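Local coordinates for protein CDP-4-keto-6-deoxy-D-glucose-3-dehydrase (Yersinia pseudotuberculosis, PDB 3BB8) that probably catalyses the C-3 dehydration of CDP-4-keto-6-deoxy-D-glucose with a vitamin B6-derived cofactor, a step towards deoxysugars of lipopolysaccharide, at residues K25-G30 with L422-S427; E112-A117 with E152-D157; T123-I128 with Q384-D389. The protein carries 1 engineered substitution. All blocks are in the same frame, centred on the assembly; numbering follows the deposited sequence.

Overall arrangement
Contact 1 stands apart from the other two: its centre lies 44 Å from that of contact 2 and 39 Å from that of contact 3, and it closes a long chain loop within which both are nested. It is also remote from the cofactor. Contacts 2 and 3 are neighbours, with centres 15 Å apart, because strand 112-115 is followed, after a short loop, by helix 121-129, which packs back on it: Val113 CG2 lies 3.5 Å from Thr127 OG1. Contact 3 is nearest to the active site. It includes Thr123 of the pyridoxal-5'-phosphate pocket, and the side chain of Val124 is about 9 Å from the cofactor. Engineered Lys220 belongs to the same pocket.

Contact 1: residues K25-G30 with L422-S427; sequences KPFEAG and LDYVVS
Tyr424 and Phe27 meet as an offset edge-to-face pair, the edge of Phe27 directed toward the face of Tyr424. Their centroids are 5.8 Å apart and their planes stand at 62°. The foremost atom of the phenylalanine is CZ, which presses closely on the root of the tyrosine: Phe27 CZ lies 3.3 Å from Tyr424 CB and 3.6 Å from Tyr424 CG. Both rings reach across because CG is anti to the backbone N in each residue (chi1 -179° in Phe27, 171° in Tyr424), which carries the phenylalanine out from an extended loop and the tyrosine off the helix surface.

One flank of the tyrosine ring, CD1 and CE1, passes alongside Ala29, and its hydroxyl end comes near Gly30. Ala29 CB touches the ring at Tyr424 CD1, 3.8 Å away, a small methyl that lets the backbone come close. Gly30 follows, its amide N 3.9 Å from Tyr424 OH, too far for a bond. Gly30 has a positive phi, a conformation glycine adopts readily because it lacks CB. The phenol instead is hydrogen-bonded to the carbonyl O of Ala369, fixing the far end of the ring, while Phe27 also meets the ring of His421. Tyrosine thus serves twice, with an apolar flank for the loop and a hydroxyl for the protein body.

This surface contact lays the N-terminal segment against helix 419-432, the last helix in the C-terminal part of an aspartate aminotransferase fold.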
loop_
_atom_site.group_PDB
_atom_site.type_symbol
_atom_site.label_atom_id
_atom_site.label_comp_id
_atom_site.label_asym_id
_atom_site.label_seq_id
_atom_site.Cartn_x
_atom_site.Cartn_y
_atom_site.Cartn_z
ATOM N N LYS A 25 -6.687 26.223 -19.212
ATOM C CA LYS A 25 -7.691 27.276 -19.321
ATOM C C LYS A 25 -7.065 28.657 -19.135
ATOM O O LYS A 25 -6.202 28.849 -18.277
ATOM C CB LYS A 25 -8.782 27.062 -18.264
ATOM C CG LYS A 25 -9.916 28.075 -18.304
ATOM C CD LYS A 25 -10.754 27.926 -19.565
ATOM C CE LYS A 25 -11.811 29.017 -19.659
ATOM N NZ LYS A 25 -12.739 29.006 -18.492
ATOM N N PRO A 26 -7.488 29.641 -19.947
ATOM C CA PRO A 26 -6.937 30.994 -19.826
ATOM C C PRO A 26 -7.214 31.530 -18.427
ATOM O O PRO A 26 -8.336 31.416 -17.928
ATOM C CB PRO A 26 -7.702 31.770 -20.895
ATOM C CG PRO A 26 -7.981 30.728 -21.932
ATOM C CD PRO A 26 -8.409 29.552 -21.093
ATOM N N PHE A 27 -6.196 32.112 -17.802
ATOM C CA PHE A 27 -6.341 32.683 -16.469
ATOM C C PHE A 27 -7.416 33.765 -16.447
ATOM O O PHE A 27 -7.547 34.543 -17.392
ATOM C CB PHE A 27 -5.008 33.257 -15.983
ATOM C CG PHE A 27 -5.067 33.836 -14.599
ATOM C CD1 PHE A 27 -5.412 33.045 -13.516
ATOM C CD2 PHE A 27 -4.776 35.172 -14.380
ATOM C CE1 PHE A 27 -5.467 33.577 -12.241
ATOM C CE2 PHE A 27 -4.829 35.709 -13.108
ATOM C CZ PHE A 27 -5.175 34.910 -12.036
ATOM N N GLU A 28 -8.183 33.808 -15.362
ATOM C CA GLU A 28 -9.181 34.853 -15.172
ATOM C C GLU A 28 -9.283 35.257 -13.704
ATOM O O GLU A 28 -9.730 34.474 -12.864
ATOM C CB GLU A 28 -10.547 34.390 -15.685
ATOM C CG GLU A 28 -11.505 35.525 -16.009
ATOM C CD GLU A 28 -12.830 35.030 -16.556
ATOM O OE1 GLU A 28 -13.817 35.794 -16.508
ATOM O OE2 GLU A 28 -12.884 33.877 -17.034
ATOM N N ALA A 29 -8.867 36.481 -13.403
ATOM C CA ALA A 29 -8.750 36.935 -12.018
ATOM C C ALA A 29 -10.140 36.896 -11.389
ATOM O O ALA A 29 -11.128 37.270 -12.018
ATOM C CB ALA A 29 -8.219 38.360 -12.000
ATOM N N GLY A 30 -10.208 36.440 -10.142
ATOM C CA GLY A 30 -11.481 36.383 -9.448
ATOM C C GLY A 30 -12.284 35.115 -9.664
ATOM O O GLY A 30 -13.051 34.708 -8.788
ATOM N N LEU A 422 0.558 33.978 -10.658
ATOM C CA LEU A 422 1.395 34.532 -9.611
ATOM C C LEU A 422 1.219 36.031 -9.407
ATOM O O LEU A 422 1.128 36.498 -8.266
ATOM C CB LEU A 422 2.861 34.212 -9.894
ATOM C CG LEU A 422 3.202 32.718 -9.983
ATOM C CD1 LEU A 422 4.705 32.551 -10.164
ATOM C CD2 LEU A 422 2.739 32.000 -8.722
ATOM N N ASP A 423 1.185 36.787 -10.501
ATOM C CA ASP A 423 1.010 38.229 -10.407
ATOM C C ASP A 423 -0.287 38.518 -9.660
ATOM O O ASP A 423 -0.345 39.429 -8.833
ATOM C CB ASP A 423 0.970 38.857 -11.808
ATOM C CG ASP A 423 2.353 39.019 -12.413
ATOM O OD1 ASP A 423 2.458 39.067 -13.657
ATOM O OD2 ASP A 423 3.338 39.112 -11.645
ATOM N N TYR A 424 -1.318 37.728 -9.947
ATOM C CA TYR A 424 -2.603 37.907 -9.291
ATOM C C TYR A 424 -2.467 37.673 -7.791
ATOM O O TYR A 424 -3.030 38.417 -6.987
ATOM C CB TYR A 424 -3.643 36.942 -9.858
ATOM C CG TYR A 424 -4.928 36.937 -9.062
ATOM C CD1 TYR A 424 -5.821 38.005 -9.134
ATOM C CD2 TYR A 424 -5.224 35.891 -8.191
ATOM C CE1 TYR A 424 -6.979 38.031 -8.357
ATOM C CE2 TYR A 424 -6.377 35.907 -7.409
ATOM C CZ TYR A 424 -7.247 36.979 -7.498
ATOM O OH TYR A 424 -8.385 36.999 -6.734
ATOM N N VAL A 425 -1.729 36.630 -7.422
ATOM C CA VAL A 425 -1.520 36.313 -6.019
ATOM C C VAL A 425 -0.820 37.482 -5.336
ATOM O O VAL A 425 -1.236 37.924 -4.264
ATOM C CB VAL A 425 -0.665 35.029 -5.854
ATOM C CG1 VAL A 425 -0.141 34.909 -4.431
ATOM C CG2 VAL A 425 -1.504 33.814 -6.204
ATOM N N VAL A 426 0.243 37.971 -5.963
ATOM C CA VAL A 426 1.006 39.088 -5.424
ATOM C C VAL A 426 0.139 40.327 -5.182
ATOM O O VAL A 426 0.309 41.018 -4.180
ATOM C CB VAL A 426 2.183 39.468 -6.365
ATOM C CG1 VAL A 426 2.749 40.826 -5.987
ATOM C CG2 VAL A 426 3.281 38.429 -6.262
ATOM N N SER A 427 -0.789 40.608 -6.090
ATOM C CA SER A 427 -1.642 41.778 -5.932
ATOM C C SER A 427 -2.545 41.595 -4.717
ATOM O O SER A 427 -2.911 42.566 -4.046
ATOM C CB SER A 427 -2.486 42.013 -7.195
ATOM O OG SER A 427 -3.583 41.119 -7.277
#

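Contact 2: residues E112-A117 with E152-D157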
loop_
_atom_site.group_PDB
_atom_site.type_symbol
_atom_site.label_atom_id
_atom_site.label_comp_id
_atom_site.label_asym_id
_atom_site.label_seq_id
_atom_site.Cartn_x
_atom_site.Cartn_y
_atom_site.Cartn_z
ATOM N N GLU A 112 16.554 4.617 19.175
ATOM C CA GLU A 112 16.093 5.960 18.846
ATOM C C GLU A 112 16.440 6.404 17.443
ATOM O O GLU A 112 17.481 6.045 16.892
ATOM C CB GLU A 112 16.649 6.967 19.859
ATOM C CG GLU A 112 16.213 6.670 21.291
ATOM C CD GLU A 112 16.942 7.507 22.330
ATOM O OE1 GLU A 112 18.070 7.970 22.042
ATOM O OE2 GLU A 112 16.392 7.681 23.443
ATOM N N VAL A 113 15.532 7.182 16.871
ATOM C CA VAL A 113 15.694 7.733 15.537
ATOM C C VAL A 113 15.546 9.249 15.691
ATOM O O VAL A 113 14.530 9.730 16.203
ATOM C CB VAL A 113 14.589 7.216 14.585
ATOM C CG1 VAL A 113 14.808 7.761 13.194
ATOM C CG2 VAL A 113 14.574 5.699 14.575
ATOM N N ILE A 114 16.565 9.993 15.274
ATOM C CA ILE A 114 16.529 11.450 15.361
ATOM C C ILE A 114 15.768 12.027 14.170
ATOM O O ILE A 114 15.992 11.628 13.020
ATOM C CB ILE A 114 17.953 12.044 15.378
ATOM C CG1 ILE A 114 18.639 11.697 16.701
ATOM C CG2 ILE A 114 17.890 13.557 15.182
ATOM C CD1 ILE A 114 20.108 12.087 16.755
ATOM N N THR A 115 14.863 12.960 14.445
ATOM C CA THR A 115 14.073 13.576 13.382
ATOM C C THR A 115 13.560 14.925 13.890
ATOM O O THR A 115 13.942 15.356 14.975
ATOM C CB THR A 115 12.885 12.648 12.988
ATOM O OG1 THR A 115 12.221 13.172 11.835
ATOM C CG2 THR A 115 11.886 12.537 14.128
ATOM N N VAL A 116 12.713 15.599 13.121
ATOM C CA VAL A 116 12.174 16.884 13.565
ATOM C C VAL A 116 10.662 16.782 13.693
ATOM O O VAL A 116 10.042 15.919 13.069
ATOM C CB VAL A 116 12.543 18.031 12.589
ATOM C CG1 VAL A 116 14.059 18.155 12.498
ATOM C CG2 VAL A 116 11.941 17.783 11.209
ATOM N N ALA A 117 10.071 17.644 14.519
ATOM C CA ALA A 117 8.628 17.636 14.730
ATOM C C ALA A 117 7.872 18.513 13.721
ATOM O O ALA A 117 6.645 18.429 13.595
ATOM C CB ALA A 117 8.316 18.074 16.151
ATOM N N GLU A 152 23.690 16.711 17.037
ATOM C CA GLU A 152 24.735 16.236 17.938
ATOM C C GLU A 152 24.288 15.953 19.370
ATOM O O GLU A 152 24.495 14.855 19.888
ATOM C CB GLU A 152 25.873 17.258 17.957
ATOM C CG GLU A 152 26.981 16.986 18.964
ATOM C CD GLU A 152 27.933 15.894 18.518
ATOM O OE1 GLU A 152 28.630 16.081 17.493
ATOM O OE2 GLU A 152 27.983 14.850 19.200
ATOM N N ALA A 153 23.680 16.943 20.013
ATOM C CA ALA A 153 23.242 16.791 21.396
ATOM C C ALA A 153 22.089 15.815 21.585
ATOM O O ALA A 153 21.825 15.377 22.705
ATOM C CB ALA A 153 22.870 18.152 21.978
ATOM N N ALA A 154 21.397 15.477 20.502
ATOM C CA ALA A 154 20.273 14.547 20.598
ATOM C C ALA A 154 20.737 13.092 20.481
ATOM O O ALA A 154 19.963 12.160 20.711
ATOM C CB ALA A 154 19.243 14.859 19.520
ATOM N N VAL A 155 22.003 12.904 20.125
ATOM C CA VAL A 155 22.556 11.565 19.984
ATOM C C VAL A 155 22.861 10.939 21.340
ATOM O O VAL A 155 23.316 11.618 22.265
ATOM C CB VAL A 155 23.848 11.582 19.162
ATOM C CG1 VAL A 155 24.363 10.164 18.983
ATOM C CG2 VAL A 155 23.596 12.239 17.818
ATOM N N SER A 156 22.592 9.643 21.454
ATOM C CA SER A 156 22.853 8.914 22.687
ATOM C C SER A 156 23.247 7.477 22.367
ATOM O O SER A 156 23.414 7.108 21.203
ATOM C CB SER A 156 21.619 8.915 23.598
ATOM O OG SER A 156 20.600 8.072 23.098
ATOM N N ASP A 157 23.397 6.677 23.414
ATOM C CA ASP A 157 23.776 5.280 23.272
ATOM C C ASP A 157 22.707 4.471 22.537
ATOM O O ASP A 157 22.991 3.398 22.006
ATOM C CB ASP A 157 24.032 4.678 24.655
ATOM C CG ASP A 157 22.895 4.953 25.633
ATOM O OD1 ASP A 157 22.514 6.139 25.791
ATOM O OD2 ASP A 157 22.386 3.989 26.249
#
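Ser156 OG donates a hydrogen bond to Glu112 OE1 at 2.7 Å, meeting the carboxylate on its syn side but 30° out of its plane. Beside this polar link, Ile114 supplies the apolar half of the contact with a single methyl. Its CD1 lies 3.6 Å from Val155 CG2 and 4.0 Å from Ala154 CB, with the isoleucine and valine side chains crossing at about a right angle. A long, branched isoleucine reaches from the strand to the chain leaving helix 151-154, where alanine is small enough to let the backbone approach.

One shell further out, both polar groups have second partners. Glu112 OE2 forms a salt bridge with Arg393 NE, so the carboxylate is held through both oxygens, and the nearby positive charge should stabilise its ionised form. The glutamate chain is extended beyond CG (chi2 170°), carrying the acid from the strand to both partners. Ser156 OG in turn accepts a hydrogen bond from the backbone N of Lys158, which ties the hydroxyl to the residue just before strand 159-165.

Glu112 and Ile114 point to one face of the sheet, whereas Val113 and Thr115 pack against helix 121-129 on the other. The short, weakly bonded helix 151-154 lies in the connection from strand 133-140 to strand 159-165, which flank strand 112-115 and run parallel to it. This connection passes over the middle strand as a beta-alpha-beta crossover of the large domain in the aspartate aminotransferase fold.

Contact 3: residues T123-I128 with Q384-D389; sequences TVNPTI and QPYFHD
Phe387 overlaps the end of Ile128, its CZ lying 3.8 Å from Ile128 CD1, while Val124 CG1 comes to the edge of the same ring at 4.3 Å from CZ. Two aliphatic residues one turn apart on the helix thus meet the CZ corner of the ring. Next to them, Tyr386 OH donates a hydrogen bond of 2.7 Å to Asn125 OD1, in the carbonyl plane and on a lone pair, with the amide and phenol ring planes 85° apart. With chi1 at 83°, the Tyr386 ring is turned toward the helix, which lets its hydroxyl meet Asn125; one face of this ring carries Phe387 CD1 3.5 Å above, near the rim.

Helix 121-129 belongs to the large domain of the aspartate aminotransferase fold. At its start Thr123 OG1 is hydrogen-bonded to Asp191 OD1 and, weakly, to N1 of the cofactor, so the helix touched here also lines the active site.

Asparagine suits its buried place at the dimer interface by having both an acceptor and a donor: ND2 is hydrogen-bonded to Gly286 O of the second subunit. Tyr386 also packs on Ser283 of that subunit, and Pro385 on its Tyr282.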
loop_
_atom_site.group_PDB
_atom_site.type_symbol
_atom_site.label_atom_id
_atom_site.label_comp_id
_atom_site.label_asym_id
_atom_site.label_seq_id
_atom_site.Cartn_x
_atom_site.Cartn_y
_atom_site.Cartn_z
ATOM N N THR A 123 6.644 10.508 7.959
ATOM C CA THR A 123 8.110 10.585 7.922
ATOM C C THR A 123 8.582 9.975 9.239
ATOM O O THR A 123 9.619 9.316 9.309
ATOM C CB THR A 123 8.605 12.050 7.877
ATOM O OG1 THR A 123 8.289 12.613 6.606
ATOM C CG2 THR A 123 10.122 12.139 8.119
ATOM N N VAL A 124 7.772 10.181 10.274
ATOM C CA VAL A 124 8.079 9.724 11.627
ATOM C C VAL A 124 7.357 8.453 12.080
ATOM O O VAL A 124 7.919 7.667 12.853
ATOM C CB VAL A 124 7.780 10.866 12.647
ATOM C CG1 VAL A 124 8.022 10.404 14.078
ATOM C CG2 VAL A 124 8.668 12.078 12.335
ATOM N N ASN A 125 6.130 8.239 11.606
ATOM C CA ASN A 125 5.370 7.071 12.030
ATOM C C ASN A 125 6.077 5.717 11.908
ATOM O O ASN A 125 6.002 4.899 12.823
ATOM C CB ASN A 125 4.014 7.033 11.304
ATOM C CG ASN A 125 3.127 8.221 11.668
ATOM O OD1 ASN A 125 3.474 9.030 12.550
ATOM N ND2 ASN A 125 1.977 8.326 11.011
ATOM N N PRO A 126 6.777 5.464 10.786
ATOM C CA PRO A 126 7.460 4.171 10.647
ATOM C C PRO A 126 8.333 3.855 11.862
ATOM O O PRO A 126 8.383 2.719 12.315
ATOM C CB PRO A 126 8.271 4.343 9.359
ATOM C CG PRO A 126 7.399 5.276 8.541
ATOM C CD PRO A 126 6.989 6.303 9.594
ATOM N N THR A 127 9.014 4.871 12.386
ATOM C CA THR A 127 9.867 4.705 13.561
ATOM C C THR A 127 9.047 4.168 14.720
ATOM O O THR A 127 9.429 3.196 15.364
ATOM C CB THR A 127 10.499 6.049 13.989
ATOM O OG1 THR A 127 11.540 6.401 13.069
ATOM C CG2 THR A 127 11.070 5.958 15.391
ATOM N N ILE A 128 7.917 4.812 14.978
ATOM C CA ILE A 128 7.018 4.414 16.057
ATOM C C ILE A 128 6.364 3.050 15.788
ATOM O O ILE A 128 6.175 2.238 16.702
ATOM C CB ILE A 128 5.885 5.459 16.234
ATOM C CG1 ILE A 128 6.486 6.835 16.535
ATOM C CG2 ILE A 128 4.938 5.022 17.332
ATOM C CD1 ILE A 128 5.498 7.968 16.495
ATOM N N GLN A 384 0.114 17.048 18.045
ATOM C CA GLN A 384 -0.988 16.455 17.303
ATOM C C GLN A 384 -1.687 15.484 18.226
ATOM O O GLN A 384 -1.042 14.812 19.023
ATOM C CB GLN A 384 -0.470 15.723 16.060
ATOM C CG GLN A 384 -0.086 16.653 14.922
ATOM C CD GLN A 384 -1.289 17.200 14.190
ATOM O OE1 GLN A 384 -1.206 18.227 13.519
ATOM N NE2 GLN A 384 -2.410 16.507 14.292
ATOM N N PRO A 385 -3.019 15.394 18.136
ATOM C CA PRO A 385 -3.757 14.477 19.000
ATOM C C PRO A 385 -3.268 13.037 19.044
ATOM O O PRO A 385 -3.293 12.435 20.114
ATOM C CB PRO A 385 -5.205 14.593 18.505
ATOM C CG PRO A 385 -5.116 15.269 17.202
ATOM C CD PRO A 385 -3.940 16.196 17.323
ATOM N N TYR A 386 -2.806 12.473 17.921
ATOM C CA TYR A 386 -2.361 11.070 17.972
ATOM C C TYR A 386 -1.046 10.906 18.693
ATOM O O TYR A 386 -0.632 9.788 18.966
ATOM C CB TYR A 386 -2.265 10.425 16.571
ATOM C CG TYR A 386 -0.985 10.692 15.782
ATOM C CD1 TYR A 386 -0.832 11.867 15.027
ATOM C CD2 TYR A 386 0.043 9.749 15.747
ATOM C CE1 TYR A 386 0.315 12.090 14.247
ATOM C CE2 TYR A 386 1.199 9.956 14.969
ATOM C CZ TYR A 386 1.325 11.128 14.218
ATOM O OH TYR A 386 2.439 11.322 13.422
ATOM N N PHE A 387 -0.381 12.013 19.012
ATOM C CA PHE A 387 0.890 11.916 19.732
ATOM C C PHE A 387 0.697 11.966 21.251
ATOM O O PHE A 387 1.669 11.963 22.003
ATOM C CB PHE A 387 1.837 13.044 19.319
ATOM C CG PHE A 387 3.022 12.578 18.528
ATOM C CD1 PHE A 387 2.900 12.292 17.166
ATOM C CD2 PHE A 387 4.262 12.417 19.143
ATOM C CE1 PHE A 387 4.010 11.850 16.423
ATOM C CE2 PHE A 387 5.376 11.979 18.421
ATOM C CZ PHE A 387 5.249 11.696 17.051
ATOM N N HIS A 388 -0.557 12.000 21.690
ATOM C CA HIS A 388 -0.873 12.082 23.112
ATOM C C HIS A 388 -0.149 11.086 24.003
ATOM O O HIS A 388 0.335 11.457 25.068
ATOM C CB HIS A 388 -2.383 11.945 23.321
ATOM C CG HIS A 388 -2.823 12.179 24.735
ATOM N ND1 HIS A 388 -2.577 11.282 25.753
ATOM C CD2 HIS A 388 -3.495 13.211 25.300
ATOM C CE1 HIS A 388 -3.080 11.748 26.883
ATOM N NE2 HIS A 388 -3.642 12.918 26.635
ATOM N N ASP A 389 -0.062 9.829 23.574
ATOM C CA ASP A 389 0.593 8.802 24.379
ATOM C C ASP A 389 1.848 8.176 23.785
ATOM O O ASP A 389 2.426 7.272 24.377
ATOM C CB ASP A 389 -0.411 7.697 24.709
ATOM C CG ASP A 389 -1.448 8.141 25.720
ATOM O OD1 ASP A 389 -2.650 7.869 25.500
ATOM O OD2 ASP A 389 -1.056 8.759 26.737
#